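Local coordinates for protein 3-phytase (PDB 2WNH) that probably hydrolyses phytate (inositol hexakisphosphate), starting at the 3-phosphate, as a member of the histidine acid phosphatase family, at residues B[61-66]-B[349-354]; B[216-221]-B[343-348]; B[306-311]-B[359-364]; B[320-325]-B[337-342]. The protein carries 3 engineered substitutions. All coordinates share one frame; numbering follows the deposited sequence.

Contact 1: residues B[61-66]-B[349-354]; sequences YAAVVN and RRLQTP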
loop_
_atom_site.group_PDB
_atom_site.type_symbol
_atom_site.label_atom_id
_atom_site.label_comp_id
_atom_site.label_asym_id
_atom_site.label_seq_id
_atom_site.Cartn_x
_atom_site.Cartn_y
_atom_site.Cartn_z
ATOM N N TYR B 61 -23.396 -5.325 0.058
ATOM C CA TYR B 61 -22.243 -5.183 -0.854
ATOM C C TYR B 61 -20.942 -5.324 -0.053
ATOM O O TYR B 61 -20.048 -6.084 -0.448
ATOM C CB TYR B 61 -22.304 -3.821 -1.538
ATOM C CG TYR B 61 -21.388 -3.671 -2.726
ATOM C CD1 TYR B 61 -20.029 -3.392 -2.556
ATOM C CD2 TYR B 61 -21.885 -3.793 -4.035
ATOM C CE1 TYR B 61 -19.190 -3.234 -3.655
ATOM C CE2 TYR B 61 -21.033 -3.652 -5.156
ATOM C CZ TYR B 61 -19.688 -3.358 -4.934
ATOM O OH TYR B 61 -18.835 -3.228 -5.997
ATOM N N ALA B 62 -20.834 -4.595 1.065
ATOM C CA ALA B 62 -19.628 -4.647 1.908
ATOM C C ALA B 62 -19.297 -6.054 2.387
ATOM O O ALA B 62 -18.154 -6.459 2.344
ATOM C CB ALA B 62 -19.745 -3.694 3.094
ATOM N N ALA B 63 -20.306 -6.811 2.827
ATOM C CA ALA B 63 -20.074 -8.187 3.259
ATOM C C ALA B 63 -19.590 -9.082 2.120
ATOM O O ALA B 63 -18.732 -9.935 2.327
ATOM C CB ALA B 63 -21.337 -8.767 3.885
ATOM N N VAL B 64 -20.142 -8.865 0.925
ATOM C CA VAL B 64 -19.726 -9.631 -0.262
ATOM C C VAL B 64 -18.288 -9.255 -0.665
ATOM O O VAL B 64 -17.470 -10.143 -0.949
ATOM C CB VAL B 64 -20.739 -9.517 -1.425
ATOM C CG1 VAL B 64 -20.187 -10.209 -2.680
ATOM C CG2 VAL B 64 -22.052 -10.215 -1.035
ATOM N N VAL B 65 -17.958 -7.957 -0.641
ATOM C CA VAL B 65 -16.564 -7.551 -0.869
ATOM C C VAL B 65 -15.603 -8.281 0.074
ATOM O O VAL B 65 -14.522 -8.741 -0.366
ATOM C CB VAL B 65 -16.368 -6.004 -0.728
ATOM C CG1 VAL B 65 -14.842 -5.598 -0.681
ATOM C CG2 VAL B 65 -17.079 -5.242 -1.886
ATOM N N ASN B 66 -15.977 -8.395 1.353
ATOM C CA ASN B 66 -15.084 -9.054 2.347
ATOM C C ASN B 66 -14.791 -10.503 1.955
ATOM O O ASN B 66 -13.647 -10.964 1.969
ATOM C CB ASN B 66 -15.687 -9.038 3.756
ATOM C CG ASN B 66 -15.713 -7.642 4.399
ATOM O OD1 ASN B 66 -16.486 -7.408 5.328
ATOM N ND2 ASN B 66 -14.893 -6.740 3.926
ATOM N N ARG B 349 -23.438 -9.688 10.447
ATOM C CA ARG B 349 -23.903 -8.496 11.140
ATOM C C ARG B 349 -22.747 -7.534 11.427
ATOM O O ARG B 349 -22.907 -6.314 11.296
ATOM C CB ARG B 349 -24.618 -8.877 12.441
ATOM C CG ARG B 349 -25.294 -7.687 13.135
ATOM C CD ARG B 349 -26.198 -8.144 14.267
ATOM N NE ARG B 349 -26.797 -7.005 14.972
ATOM C CZ ARG B 349 -27.922 -6.380 14.624
ATOM N NH1 ARG B 349 -28.624 -6.774 13.561
ATOM N NH2 ARG B 349 -28.369 -5.358 15.368
ATOM N N ARG B 350 -21.594 -8.092 11.791
ATOM C CA ARG B 350 -20.412 -7.289 12.191
ATOM C C ARG B 350 -19.496 -6.889 11.025
ATOM O O ARG B 350 -18.484 -6.197 11.231
ATOM C CB ARG B 350 -19.605 -8.048 13.254
ATOM C CG ARG B 350 -20.372 -8.298 14.585
ATOM C CD ARG B 350 -19.581 -9.243 15.481
ATOM N NE ARG B 350 -18.229 -8.708 15.681
ATOM C CZ ARG B 350 -17.888 -7.845 16.637
ATOM N NH1 ARG B 350 -18.783 -7.420 17.518
ATOM N NH2 ARG B 350 -16.638 -7.414 16.718
ATOM N N LEU B 351 -19.838 -7.305 9.807
ATOM C CA LEU B 351 -18.944 -7.134 8.644
ATOM C C LEU B 351 -17.529 -7.627 8.959
ATOM O O LEU B 351 -16.521 -6.977 8.604
ATOM C CB LEU B 351 -18.942 -5.687 8.138
ATOM C CG LEU B 351 -20.269 -5.202 7.533
ATOM C CD1 LEU B 351 -20.172 -3.748 7.128
ATOM C CD2 LEU B 351 -20.659 -6.073 6.307
ATOM N N GLN B 352 -17.471 -8.790 9.611
ATOM C CA GLN B 352 -16.192 -9.431 9.921
ATOM C C GLN B 352 -15.546 -9.972 8.647
ATOM O O GLN B 352 -16.190 -10.678 7.885
ATOM C CB GLN B 352 -16.417 -10.587 10.907
ATOM C CG GLN B 352 -15.180 -11.458 11.171
ATOM C CD GLN B 352 -14.102 -10.684 11.899
ATOM O OE1 GLN B 352 -14.356 -10.116 12.962
ATOM N NE2 GLN B 352 -12.909 -10.616 11.310
ATOM N N THR B 353 -14.265 -9.687 8.413
ATOM C CA THR B 353 -13.622 -10.332 7.264
ATOM C C THR B 353 -13.295 -11.781 7.590
ATOM O O THR B 353 -12.778 -12.050 8.674
ATOM C CB THR B 353 -12.316 -9.661 6.833
ATOM O OG1 THR B 353 -12.380 -8.265 7.123
ATOM C CG2 THR B 353 -12.141 -9.865 5.320
ATOM N N PRO B 354 -13.586 -12.709 6.652
ATOM C CA PRO B 354 -13.281 -14.120 6.869
ATOM C C PRO B 354 -11.810 -14.391 6.664
ATOM O O PRO B 354 -11.436 -15.094 5.710
ATOM C CB PRO B 354 -14.094 -14.841 5.794
ATOM C CG PRO B 354 -14.350 -13.846 4.736
ATOM C CD PRO B 354 -14.227 -12.470 5.341
#
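With CG of L351 set beside its backbone N (chi1 -67°) and the branch beyond it extended (chi2 177°), the isobutyl group reaches from the loop onto the flank of the helix through 61-66. L351 CD2 presses on A63, 3.6 Å from A63 N and 3.7 Å from A63 CB, and both methyls reach A62 CB, at 4.1 Å from L351 CD1 and CD2 alike. Two alanines on successive positions keep this side of the helix low, so the leucine tip comes close to the backbone. One turn further on, N66 meets the chain beyond the leucine. The T353 torsion, turned well off a staggered position, holds CG2 anti to the backbone N and 4.0 Å from N66 CB. Next to it P354 rests on the helix through CD, 3.7 Å from N66 O. Within the loop, Q352 NE2 gives T353 O an almost straight bond of 3.0 Å (170°), in the carbonyl plane and on a lone pair. The side chain of Q352 also touches H358, seen to bind Mg(2+) in a crystal structure of this protein, though no such ion is bound to this chain. R69 of a second subunit packs on L351, and V65 packs on L351 of that subunit, placing the contact at a subunit interface. L351 itself has positive phi and ends helix 345-349 in a Schellman motif, from which the chain runs along helix 58-77.

Contact 2: residues B[216-221]-B[343-348]; sequences LGWSEN and QGLDDL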
loop_
_atom_site.group_PDB
_atom_site.type_symbol
_atom_site.label_atom_id
_atom_site.label_comp_id
_atom_site.label_asym_id
_atom_site.label_seq_id
_atom_site.Cartn_x
_atom_site.Cartn_y
_atom_site.Cartn_z
ATOM N N LEU B 216 -32.289 -11.836 7.276
ATOM C CA LEU B 216 -31.651 -10.772 6.472
ATOM C C LEU B 216 -31.491 -9.470 7.269
ATOM O O LEU B 216 -30.405 -8.874 7.252
ATOM C CB LEU B 216 -32.418 -10.531 5.154
ATOM C CG LEU B 216 -32.295 -11.659 4.115
ATOM C CD1 LEU B 216 -33.342 -11.494 3.027
ATOM C CD2 LEU B 216 -30.884 -11.746 3.533
ATOM N N GLY B 217 -32.530 -9.049 8.001
ATOM C CA GLY B 217 -32.409 -7.868 8.896
ATOM C C GLY B 217 -31.343 -7.974 9.994
ATOM O O GLY B 217 -30.676 -6.961 10.307
ATOM N N TRP B 218 -31.200 -9.172 10.588
ATOM C CA TRP B 218 -30.108 -9.470 11.534
ATOM C C TRP B 218 -28.766 -9.280 10.830
ATOM O O TRP B 218 -27.867 -8.574 11.309
ATOM C CB TRP B 218 -30.179 -10.906 12.102
ATOM C CG TRP B 218 -29.063 -11.139 13.116
ATOM C CD1 TRP B 218 -27.831 -11.708 12.888
ATOM C CD2 TRP B 218 -29.064 -10.720 14.488
ATOM N NE1 TRP B 218 -27.078 -11.684 14.047
ATOM C CE2 TRP B 218 -27.818 -11.098 15.046
ATOM C CE3 TRP B 218 -30.019 -10.093 15.312
ATOM C CZ2 TRP B 218 -27.486 -10.843 16.392
ATOM C CZ3 TRP B 218 -29.684 -9.840 16.661
ATOM C CH2 TRP B 218 -28.429 -10.220 17.179
ATOM N N SER B 219 -28.643 -9.935 9.682
ATOM C CA SER B 219 -27.389 -9.955 8.923
ATOM C C SER B 219 -26.990 -8.566 8.440
ATOM O O SER B 219 -25.783 -8.270 8.310
ATOM C CB SER B 219 -27.531 -10.895 7.725
ATOM O OG SER B 219 -27.861 -12.199 8.179
ATOM N N GLU B 220 -28.000 -7.745 8.171
ATOM C CA GLU B 220 -27.874 -6.342 7.739
ATOM C C GLU B 220 -27.299 -5.405 8.815
ATOM O O GLU B 220 -26.873 -4.285 8.516
ATOM C CB GLU B 220 -29.273 -5.826 7.309
ATOM C CG GLU B 220 -29.392 -4.325 6.943
ATOM C CD GLU B 220 -28.806 -3.996 5.565
ATOM O OE1 GLU B 220 -28.190 -4.871 4.939
ATOM O OE2 GLU B 220 -28.978 -2.841 5.093
ATOM N N ASN B 221 -27.339 -5.835 10.070
ATOM C CA ASN B 221 -27.094 -4.891 11.184
ATOM C C ASN B 221 -28.163 -3.775 11.301
ATOM O O ASN B 221 -27.852 -2.609 11.637
ATOM C CB ASN B 221 -25.655 -4.304 11.126
ATOM C CG ASN B 221 -25.226 -3.680 12.457
ATOM O OD1 ASN B 221 -25.739 -4.054 13.520
ATOM N ND2 ASN B 221 -24.295 -2.717 12.405
ATOM N N GLN B 343 -20.790 -17.206 5.632
ATOM C CA GLN B 343 -20.422 -16.623 6.915
ATOM C C GLN B 343 -21.540 -16.843 7.915
ATOM O O GLN B 343 -22.716 -16.872 7.541
ATOM C CB GLN B 343 -20.174 -15.130 6.768
ATOM C CG GLN B 343 -18.882 -14.819 6.027
ATOM C CD GLN B 343 -18.403 -13.402 6.321
ATOM O OE1 GLN B 343 -17.517 -13.174 7.182
ATOM N NE2 GLN B 343 -18.977 -12.446 5.626
ATOM N N GLY B 344 -21.164 -16.930 9.181
ATOM C CA GLY B 344 -22.138 -16.986 10.301
ATOM C C GLY B 344 -22.941 -15.699 10.495
ATOM O O GLY B 344 -22.600 -14.638 9.961
ATOM N N LEU B 345 -24.035 -15.803 11.260
ATOM C CA LEU B 345 -24.955 -14.688 11.450
ATOM C C LEU B 345 -24.285 -13.456 12.070
ATOM O O LEU B 345 -24.504 -12.328 11.610
ATOM C CB LEU B 345 -26.121 -15.129 12.347
ATOM C CG LEU B 345 -27.138 -16.030 11.659
ATOM C CD1 LEU B 345 -27.918 -16.791 12.734
ATOM C CD2 LEU B 345 -28.067 -15.233 10.766
ATOM N N ASP B 346 -23.501 -13.662 13.120
ATOM C CA ASP B 346 -22.872 -12.498 13.759
ATOM C C ASP B 346 -21.739 -11.922 12.904
ATOM O O ASP B 346 -21.541 -10.709 12.891
ATOM C CB ASP B 346 -22.433 -12.785 15.206
ATOM C CG ASP B 346 -23.599 -12.684 16.199
ATOM O OD1 ASP B 346 -24.613 -11.988 15.895
ATOM O OD2 ASP B 346 -23.495 -13.314 17.263
ATOM N N ASP B 347 -21.030 -12.780 12.174
ATOM C CA ASP B 347 -19.955 -12.323 11.270
ATOM C C ASP B 347 -20.516 -11.413 10.169
ATOM O O ASP B 347 -19.893 -10.394 9.820
ATOM C CB ASP B 347 -19.172 -13.517 10.702
ATOM C CG ASP B 347 -18.106 -14.044 11.693
ATOM O OD1 ASP B 347 -17.920 -13.461 12.793
ATOM O OD2 ASP B 347 -17.442 -15.031 11.367
ATOM N N LEU B 348 -21.696 -11.758 9.643
ATOM C CA LEU B 348 -22.365 -10.920 8.637
ATOM C C LEU B 348 -22.797 -9.607 9.273
ATOM O O LEU B 348 -22.534 -8.548 8.726
ATOM C CB LEU B 348 -23.586 -11.637 8.051
ATOM C CG LEU B 348 -23.215 -12.775 7.109
ATOM C CD1 LEU B 348 -24.463 -13.639 6.848
ATOM C CD2 LEU B 348 -22.611 -12.290 5.783
#
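The indole of W218 is met at its edge by the second segment, with D346 OD1 and the backbone carbonyl of L345 near the ring plane, while the guanidinium of R349 lies over one face in a cation-pi contact. The D346 carboxylate is turned 40° from the ring. Its OD1 accepts a weak bond from W218 NE1 at 3.1 Å; the N-H points aside (133°) because the oxygen has slid along the edge and is just as near, 3.1 Å, to W218 CZ2. Having CG anti to the backbone N (chi1 -178°) carries the ring out to this position, where W218 CD1 also touches L345 CB at 3.9 Å. S219 touches both leucines of the opposing helix. S219 CB lies 4.0 Å from L348 CB, and the flank of its hydroxyl touches methyl groups, S219 OG being 3.9 Å from L348 CD1 and 4.0 Å from L345 CD2; the polar need of that hydroxyl is met by R215 O in its own helix. S219 O and L348 O approach to 3.3 Å as two acceptors; L348 O receives a hydrogen bond from H59 NE2. The C-terminal turn of helix 204-219, closed by a Schellman motif at N221, thus lies against helix 345-349, which starts after G344 at the N-cap; helix 235-239 covers W218, L345 and D346, and H59 of helix 58-77 touches N221.

Contact 3: residues B[306-311]-B[359-364]; sequences QLPGYS and PMLRQE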
loop_
_atom_site.group_PDB
_atom_site.type_symbol
_atom_site.label_atom_id
_atom_site.label_comp_id
_atom_site.label_asym_id
_atom_site.label_seq_id
_atom_site.Cartn_x
_atom_site.Cartn_y
_atom_site.Cartn_z
ATOM N N GLN B 306 -25.229 -28.802 7.046
ATOM C CA GLN B 306 -25.715 -28.005 8.168
ATOM C C GLN B 306 -24.533 -27.313 8.815
ATOM O O GLN B 306 -23.678 -27.977 9.365
ATOM C CB GLN B 306 -26.467 -28.850 9.204
ATOM C CG GLN B 306 -27.088 -27.981 10.261
ATOM C CD GLN B 306 -28.129 -28.691 11.089
ATOM O OE1 GLN B 306 -28.690 -29.721 10.676
ATOM N NE2 GLN B 306 -28.403 -28.145 12.266
ATOM N N LEU B 307 -24.496 -25.979 8.736
ATOM C CA LEU B 307 -23.373 -25.171 9.224
ATOM C C LEU B 307 -23.714 -24.602 10.607
ATOM O O LEU B 307 -24.882 -24.342 10.885
ATOM C CB LEU B 307 -23.093 -24.005 8.261
ATOM C CG LEU B 307 -22.742 -24.395 6.820
ATOM C CD1 LEU B 307 -22.416 -23.168 5.959
ATOM C CD2 LEU B 307 -21.609 -25.386 6.785
ATOM N N PRO B 308 -22.691 -24.356 11.453
ATOM C CA PRO B 308 -22.914 -23.769 12.791
ATOM C C PRO B 308 -23.814 -22.545 12.763
ATOM O O PRO B 308 -23.588 -21.610 11.981
ATOM C CB PRO B 308 -21.500 -23.381 13.238
ATOM C CG PRO B 308 -20.616 -24.340 12.529
ATOM C CD PRO B 308 -21.254 -24.611 11.202
ATOM N N GLY B 309 -24.856 -22.564 13.595
ATOM C CA GLY B 309 -25.790 -21.450 13.719
ATOM C C GLY B 309 -26.905 -21.408 12.683
ATOM O O GLY B 309 -27.737 -20.504 12.705
ATOM N N TYR B 310 -26.906 -22.375 11.766
ATOM C CA TYR B 310 -27.907 -22.456 10.713
ATOM C C TYR B 310 -28.624 -23.802 10.770
ATOM O O TYR B 310 -28.070 -24.782 11.255
ATOM C CB TYR B 310 -27.249 -22.292 9.335
ATOM C CG TYR B 310 -26.702 -20.900 9.080
ATOM C CD1 TYR B 310 -27.567 -19.807 8.961
ATOM C CD2 TYR B 310 -25.321 -20.672 8.982
ATOM C CE1 TYR B 310 -27.082 -18.530 8.710
ATOM C CE2 TYR B 310 -24.820 -19.397 8.724
ATOM C CZ TYR B 310 -25.708 -18.331 8.602
ATOM O OH TYR B 310 -25.250 -17.057 8.354
ATOM N N SER B 311 -29.854 -23.839 10.276
ATOM C CA SER B 311 -30.544 -25.115 10.133
ATOM C C SER B 311 -30.096 -25.834 8.846
ATOM O O SER B 311 -29.381 -25.251 8.005
ATOM C CB SER B 311 -32.056 -24.930 10.198
ATOM O OG SER B 311 -32.467 -24.079 9.160
ATOM N N PRO B 359 -12.854 -17.870 10.120
ATOM C CA PRO B 359 -12.873 -18.431 8.783
ATOM C C PRO B 359 -14.312 -18.622 8.293
ATOM O O PRO B 359 -15.258 -18.664 9.102
ATOM C CB PRO B 359 -12.164 -19.783 8.963
ATOM C CG PRO B 359 -12.460 -20.174 10.336
ATOM C CD PRO B 359 -12.503 -18.887 11.131
ATOM N N MET B 360 -14.464 -18.694 6.977
ATOM C CA MET B 360 -15.742 -19.088 6.390
ATOM C C MET B 360 -16.179 -20.409 7.012
ATOM O O MET B 360 -15.348 -21.281 7.292
ATOM C CB MET B 360 -15.610 -19.284 4.878
ATOM C CG MET B 360 -15.256 -18.033 4.123
ATOM S SD MET B 360 -16.649 -16.873 4.070
ATOM C CE MET B 360 -17.785 -17.669 2.944
ATOM N N LEU B 361 -17.485 -20.542 7.219
ATOM C CA LEU B 361 -18.089 -21.829 7.533
ATOM C C LEU B 361 -18.145 -22.652 6.254
ATOM O O LEU B 361 -18.512 -22.123 5.212
ATOM C CB LEU B 361 -19.493 -21.620 8.076
ATOM C CG LEU B 361 -19.572 -20.687 9.294
ATOM C CD1 LEU B 361 -21.038 -20.476 9.709
ATOM C CD2 LEU B 361 -18.721 -21.190 10.466
ATOM N N ARG B 362 -17.782 -23.934 6.319
ATOM C CA ARG B 362 -17.720 -24.732 5.111
ATOM C C ARG B 362 -18.095 -26.189 5.365
ATOM O O ARG B 362 -17.760 -26.746 6.432
ATOM C CB ARG B 362 -16.290 -24.665 4.539
ATOM C CG ARG B 362 -16.155 -25.176 3.122
ATOM C CD ARG B 362 -14.738 -24.950 2.555
ATOM N NE ARG B 362 -14.141 -23.686 2.985
ATOM C CZ ARG B 362 -13.173 -23.586 3.897
ATOM N NH1 ARG B 362 -12.670 -24.674 4.468
ATOM N NH2 ARG B 362 -12.702 -22.394 4.227
ATOM N N GLN B 363 -18.782 -26.800 4.397
ATOM C CA GLN B 363 -18.997 -28.242 4.427
ATOM C C GLN B 363 -18.701 -28.848 3.065
ATOM O O GLN B 363 -19.165 -28.370 2.031
ATOM C CB GLN B 363 -20.423 -28.592 4.872
ATOM C CG GLN B 363 -20.605 -30.100 5.037
ATOM C CD GLN B 363 -21.878 -30.464 5.794
ATOM O OE1 GLN B 363 -22.399 -29.678 6.614
ATOM N NE2 GLN B 363 -22.378 -31.672 5.535
ATOM N N GLU B 364 -17.895 -29.900 3.070
ATOM C CA GLU B 364 -17.546 -30.541 1.816
ATOM C C GLU B 364 -18.410 -31.765 1.542
ATOM O O GLU B 364 -18.758 -32.499 2.469
ATOM C CB GLU B 364 -16.075 -30.985 1.881
ATOM C CG GLU B 364 -15.072 -29.871 2.140
ATOM C CD GLU B 364 -13.662 -30.424 2.216
ATOM O OE1 GLU B 364 -13.366 -31.209 3.186
ATOM O OE2 GLU B 364 -12.858 -30.092 1.306
#
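One hydrogen bond across the contact grips the amide oxygen of Q363: Q306 N donates to Q363 OE1 at 3.0 Å and 158°. The donor stands above the carbonyl plane, 32° out of it. Q363 gets there with CG anti to its backbone N (chi1 -174°) and the rest of the chain extended, so that the amide spans from the strand to the loop backbone. The rest of the contact is largely apolar. L307 inserts its forked tip along the strand, with CD1 3.9 Å from L361 CB and CD2 3.9 Å from Q363 CB. L361 and Q363 both point to the loop and R362 between them points away, the alternation of an extended strand. In return L361 reaches into the turn: its CD1 lies 3.6 Å from P308 O and 4.1 Å from Y310 CE2, approaching the tyrosine ring at its edge, while L361 CD2 is 4.2 Å from P308 CG. Leucine and tyrosine side chains cross at about a right angle. The phenol is fixed beyond the contact, since Y310 OH is hydrogen-bonded to Q343 O and the ring packs on L345 and L348. The loop has its fold from a type II beta turn, L307 to Y310, closed by Y310 N to L307 O at 3.0 Å with G309 at the positive-phi corner; this turn covers one side of strand 361-364, which extends the mixed sheet by pairing with strand 334-342.

Contact 4: residues B[320-325]-B[337-342]; sequences SLVLER and RVYFQA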
loop_
_atom_site.group_PDB
_atom_site.type_symbol
_atom_site.label_atom_id
_atom_site.label_comp_id
_atom_site.label_asym_id
_atom_site.label_seq_id
_atom_site.Cartn_x
_atom_site.Cartn_y
_atom_site.Cartn_z
ATOM N N SER B 320 -21.973 -19.543 -1.170
ATOM C CA SER B 320 -21.788 -20.143 -2.496
ATOM C C SER B 320 -21.494 -21.633 -2.458
ATOM O O SER B 320 -20.999 -22.145 -1.463
ATOM C CB SER B 320 -20.713 -19.412 -3.300
ATOM O OG SER B 320 -19.432 -19.650 -2.765
ATOM N N LEU B 321 -21.841 -22.284 -3.573
ATOM C CA LEU B 321 -21.530 -23.671 -3.864
ATOM C C LEU B 321 -20.336 -23.640 -4.821
ATOM O O LEU B 321 -20.351 -22.927 -5.833
ATOM C CB LEU B 321 -22.752 -24.305 -4.548
ATOM C CG LEU B 321 -22.735 -25.797 -4.814
ATOM C CD1 LEU B 321 -22.505 -26.594 -3.526
ATOM C CD2 LEU B 321 -24.104 -26.146 -5.422
ATOM N N VAL B 322 -19.301 -24.407 -4.502
ATOM C CA VAL B 322 -18.083 -24.391 -5.302
ATOM C C VAL B 322 -17.706 -25.782 -5.786
ATOM O O VAL B 322 -17.688 -26.731 -4.990
ATOM C CB VAL B 322 -16.880 -23.776 -4.530
ATOM C CG1 VAL B 322 -15.615 -23.797 -5.423
ATOM C CG2 VAL B 322 -17.192 -22.351 -4.049
ATOM N N LEU B 323 -17.321 -25.870 -7.066
ATOM C CA LEU B 323 -16.631 -27.056 -7.596
ATOM C C LEU B 323 -15.205 -26.645 -7.982
ATOM O O LEU B 323 -15.021 -25.657 -8.696
ATOM C CB LEU B 323 -17.324 -27.553 -8.860
ATOM C CG LEU B 323 -18.840 -27.741 -8.813
ATOM C CD1 LEU B 323 -19.355 -28.131 -10.219
ATOM C CD2 LEU B 323 -19.226 -28.765 -7.770
ATOM N N GLU B 324 -14.227 -27.416 -7.528
ATOM C CA GLU B 324 -12.821 -27.197 -7.887
ATOM C C GLU B 324 -12.215 -28.438 -8.541
ATOM O O GLU B 324 -12.285 -29.522 -7.977
ATOM C CB GLU B 324 -11.994 -26.876 -6.627
ATOM C CG GLU B 324 -12.246 -25.469 -6.036
ATOM C CD GLU B 324 -11.590 -25.258 -4.661
ATOM O OE1 GLU B 324 -11.011 -26.216 -4.077
ATOM O OE2 GLU B 324 -11.667 -24.124 -4.131
ATOM N N ARG B 325 -11.576 -28.257 -9.695
ATOM C CA ARG B 325 -10.771 -29.335 -10.295
ATOM C C ARG B 325 -9.321 -29.191 -9.871
ATOM O O ARG B 325 -8.707 -28.151 -10.098
ATOM C CB ARG B 325 -10.851 -29.316 -11.829
ATOM C CG ARG B 325 -10.235 -30.584 -12.445
ATOM C CD ARG B 325 -10.364 -30.584 -13.942
ATOM N NE ARG B 325 -9.359 -29.770 -14.618
ATOM C CZ ARG B 325 -9.626 -28.698 -15.361
ATOM N NH1 ARG B 325 -10.879 -28.257 -15.500
ATOM N NH2 ARG B 325 -8.632 -28.048 -15.958
ATOM N N ARG B 337 -13.203 -31.297 -5.915
ATOM C CA ARG B 337 -13.602 -30.896 -4.568
ATOM C C ARG B 337 -14.909 -30.129 -4.691
ATOM O O ARG B 337 -15.070 -29.298 -5.595
ATOM C CB ARG B 337 -12.513 -30.010 -3.954
ATOM C CG ARG B 337 -12.852 -29.491 -2.587
ATOM C CD ARG B 337 -11.670 -28.793 -1.984
ATOM N NE ARG B 337 -12.001 -28.291 -0.663
ATOM C CZ ARG B 337 -11.781 -27.047 -0.263
ATOM N NH1 ARG B 337 -11.242 -26.156 -1.093
ATOM N NH2 ARG B 337 -12.111 -26.701 0.975
ATOM N N VAL B 338 -15.859 -30.409 -3.791
ATOM C CA VAL B 338 -17.193 -29.825 -3.886
ATOM C C VAL B 338 -17.555 -29.350 -2.489
ATOM O O VAL B 338 -17.470 -30.115 -1.525
ATOM C CB VAL B 338 -18.225 -30.898 -4.342
ATOM C CG1 VAL B 338 -19.612 -30.292 -4.392
ATOM C CG2 VAL B 338 -17.834 -31.452 -5.687
ATOM N N TYR B 339 -17.928 -28.075 -2.345
ATOM C CA TYR B 339 -18.273 -27.600 -1.003
ATOM C C TYR B 339 -19.254 -26.451 -1.016
ATOM O O TYR B 339 -19.476 -25.823 -2.057
ATOM C CB TYR B 339 -17.015 -27.232 -0.190
ATOM C CG TYR B 339 -16.132 -26.173 -0.792
ATOM C CD1 TYR B 339 -15.133 -26.514 -1.691
ATOM C CD2 TYR B 339 -16.281 -24.829 -0.434
ATOM C CE1 TYR B 339 -14.307 -25.548 -2.235
ATOM C CE2 TYR B 339 -15.439 -23.837 -0.970
ATOM C CZ TYR B 339 -14.469 -24.218 -1.879
ATOM O OH TYR B 339 -13.587 -23.304 -2.433
ATOM N N PHE B 340 -19.857 -26.203 0.144
ATOM C CA PHE B 340 -20.725 -25.073 0.330
ATOM C C PHE B 340 -20.107 -24.215 1.423
ATOM O O PHE B 340 -19.602 -24.744 2.418
ATOM C CB PHE B 340 -22.132 -25.509 0.758
ATOM C CG PHE B 340 -23.071 -24.348 0.973
ATOM C CD1 PHE B 340 -23.519 -23.580 -0.105
ATOM C CD2 PHE B 340 -23.479 -23.995 2.258
ATOM C CE1 PHE B 340 -24.360 -22.482 0.080
ATOM C CE2 PHE B 340 -24.340 -22.891 2.445
ATOM C CZ PHE B 340 -24.773 -22.142 1.359
ATOM N N GLN B 341 -20.105 -22.905 1.210
ATOM C CA GLN B 341 -19.509 -21.984 2.176
ATOM C C GLN B 341 -20.409 -20.792 2.453
ATOM O O GLN B 341 -21.106 -20.322 1.548
ATOM C CB GLN B 341 -18.126 -21.511 1.678
ATOM C CG GLN B 341 -18.194 -20.592 0.462
ATOM C CD GLN B 341 -16.815 -20.240 -0.076
ATOM O OE1 GLN B 341 -15.873 -20.056 0.689
ATOM N NE2 GLN B 341 -16.693 -20.165 -1.396
ATOM N N ALA B 342 -20.341 -20.295 3.696
ATOM C CA ALA B 342 -21.076 -19.091 4.147
ATOM C C ALA B 342 -20.395 -18.431 5.335
ATOM O O ALA B 342 -19.564 -19.033 5.991
ATOM C CB ALA B 342 -22.506 -19.470 4.567
#
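R337 forms a hydrogen-bonded pair with E324, and their side chains run side by side to a salt bridge, R337 NH1 to E324 OE1 at 3.0 Å. That oxygen is met from above the carboxylate plane, and R337 NE has a second acidic partner in E364. V338 is on the other face of the sheet, where its two methyls, CG1 and CG2, both lie 3.7 Å from L323 CD2, over M301 of helix 291-301. Y339 takes the crowded rotamer (chi1 59°), which lays its ring across the strands. V322 CB sits over one ring face in a CH-pi contact, 3.8 Å from the Y339 centroid, and R337 NH2 lies over the opposite face. Y339 OH donates to E324 OE2 at 2.7 Å, and Y75 OH also bonds that oxygen. These pairs belong to the antiparallel hairpin 320-328/334-342, whose first strand pairs antiparallel with strand 14-24 in the mixed sheet of the histidine phosphatase fold. F340 places CD1 3.2 Å from S320 O, obliquely, and its ring stacks with W305. Q341 closes a hydrogen-bonded pair with S320 and adds a side-chain bond, Q341 NE2 to S320 OG at 3.1 Å (150°), while E21 holds the same hydroxyl.

Overall arrangement
Following the chain, helix 58-77 supplies the first half of contact 1, which closes the longest loop when residues 349-354 return to it. Inside that loop, helix 204-219 gives contact 2 its first segment and helix 345-349 its second, so contact 2 is nested in contact 1. Contact 3 starts later, at 306-311, and ends beyond both at 359-364, crossing the two. Contact 4, the hairpin 320-325/337-342, is nested within all three. Contacts 1 and 2 share helix 345-349 and the chain leaving it, through bonds such as R349 NH1 to W218 O. Contacts 3 and 4 are joined in the sheet, where strands 334-342 and 361-364 are neighbours, and Y310 links contact 3 to contact 2.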